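PDB 3K7Y: aspartate aminotransferase from Plasmodium falciparum, which catalyses the pyridoxal-phosphate-dependent transfer of an amino group from L-aspartate to 2-oxoglutarate, giving oxaloacetate and L-glutamate. Local coordinates for the interface of chains A and B. Coordinates in Å, arbitrary orientation; residue numbers count along the deposited sequence, not the author numbering. Chains: chain A/B, Aspartate aminotransferase.

The interface of chains A and B. Residues chain A 116, 120, 274, 277; chain B 4-5, 7-8.
B:Leu8 pushes its isobutyl group between A:Phe116, A:Leu120 and A:Asn277, setting the N-terminal arm of chain B against a mostly apolar surface of chain A. Followed outward, its CB serves as the stem, and the branch carbon CG lies 3.8 Å from the CD2 methyl of A:Leu120. The two leucine side chains cross at about a right angle. From CG the methyls part: CD1 meets CZ, the far tip of the A:Phe116 ring, at 3.7 Å, the two side chains arriving from opposite directions. CD2 sits over the face of the A:Asn277 carboxamide, 3.5 Å from ND2, a van der Waals contact, and also touches CD2 of A:Leu120. A:Phe116 has CG anti to the backbone N (chi1 178°), which sends the ring outward from its helix toward the arm. A:Val274 borders B:Leu8 more loosely, its CG2 methyl 4.3 Å from B:Leu8 CD1.

A:Leu120 forks between two arm residues: while CD2 faces B:Leu8, CD1 rests 3.5 Å from CB of B:Leu4. B:Leu5 adds a more distant methyl, CD2, 4.4 Å from A:Phe116 CZ. The apolar packing probably anchors the arm in the homodimer. Residues 4-7 of chain B form a 3-10 helix, with B:Leu8 in the loop just after it; this segment, mainly through B:Leu8, lies against helices 105-118 and 268-283 of chain A and the loop holding A:Leu120, and two-fold symmetry repeats the contact with the chains exchanged.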
# COMPACT_ATOMS: atom_id res chain seq x y z
N PHE A 116 -7.73 12.94 0.51
CA PHE A 116 -9.11 13.25 0.13
C PHE A 116 -9.54 14.61 0.62
O PHE A 116 -10.40 15.25 0.02
CB PHE A 116 -10.10 12.18 0.62
CG PHE A 116 -11.53 12.49 0.28
CD1 PHE A 116 -11.93 12.64 -1.05
CD2 PHE A 116 -12.48 12.63 1.28
CE1 PHE A 116 -13.25 12.93 -1.39
CE2 PHE A 116 -13.82 12.92 0.96
CZ PHE A 116 -14.20 13.07 -0.39
N LEU A 120 -10.59 18.89 -1.23
CA LEU A 120 -11.67 19.83 -0.93
C LEU A 120 -11.12 21.19 -0.48
O LEU A 120 -10.01 21.58 -0.84
CB LEU A 120 -12.65 19.20 0.09
CG LEU A 120 -13.12 17.75 -0.15
CD1 LEU A 120 -13.84 17.15 1.04
CD2 LEU A 120 -13.99 17.59 -1.40
N VAL A 274 -18.36 9.81 -3.70
CA VAL A 274 -17.19 9.68 -2.84
C VAL A 274 -16.36 8.45 -3.24
O VAL A 274 -15.12 8.49 -3.29
CB VAL A 274 -17.59 9.62 -1.35
CG1 VAL A 274 -16.37 9.66 -0.47
CG2 VAL A 274 -18.46 10.80 -0.99
N ASN A 277 -14.34 9.26 -6.35
CA ASN A 277 -13.26 10.11 -5.85
C ASN A 277 -12.15 9.31 -5.16
O ASN A 277 -10.96 9.56 -5.38
CB ASN A 277 -13.78 11.15 -4.87
CG ASN A 277 -14.81 12.08 -5.48
OD1 ASN A 277 -16.03 11.89 -5.34
ND2 ASN A 277 -14.33 13.12 -6.16
N LEU B 4 -18.82 19.26 3.37
CA LEU B 4 -17.71 19.30 2.41
C LEU B 4 -18.09 18.74 1.05
O LEU B 4 -17.67 19.27 0.01
CB LEU B 4 -16.52 18.50 2.94
CG LEU B 4 -16.23 18.59 4.44
CD1 LEU B 4 -15.10 17.64 4.78
CD2 LEU B 4 -15.90 20.02 4.85
N LEU B 5 -18.90 17.69 1.08
CA LEU B 5 -19.38 16.97 -0.10
C LEU B 5 -20.30 17.81 -1.00
O LEU B 5 -20.87 17.31 -1.98
CB LEU B 5 -20.05 15.66 0.35
CG LEU B 5 -19.40 14.96 1.55
CD1 LEU B 5 -20.09 13.67 1.92
CD2 LEU B 5 -17.92 14.70 1.34
N SER B 7 -19.19 20.61 -2.79
CA SER B 7 -18.45 20.86 -4.04
C SER B 7 -18.05 19.57 -4.79
O SER B 7 -17.25 19.61 -5.73
CB SER B 7 -17.23 21.77 -3.79
OG SER B 7 -16.23 21.10 -3.03
N LEU B 8 -18.63 18.44 -4.40
CA LEU B 8 -18.18 17.15 -4.92
C LEU B 8 -18.80 16.70 -6.23
O LEU B 8 -19.95 16.25 -6.28
CB LEU B 8 -18.24 16.06 -3.85
CG LEU B 8 -16.90 15.80 -3.14
CD1 LEU B 8 -17.03 14.64 -2.18
CD2 LEU B 8 -15.74 15.54 -4.12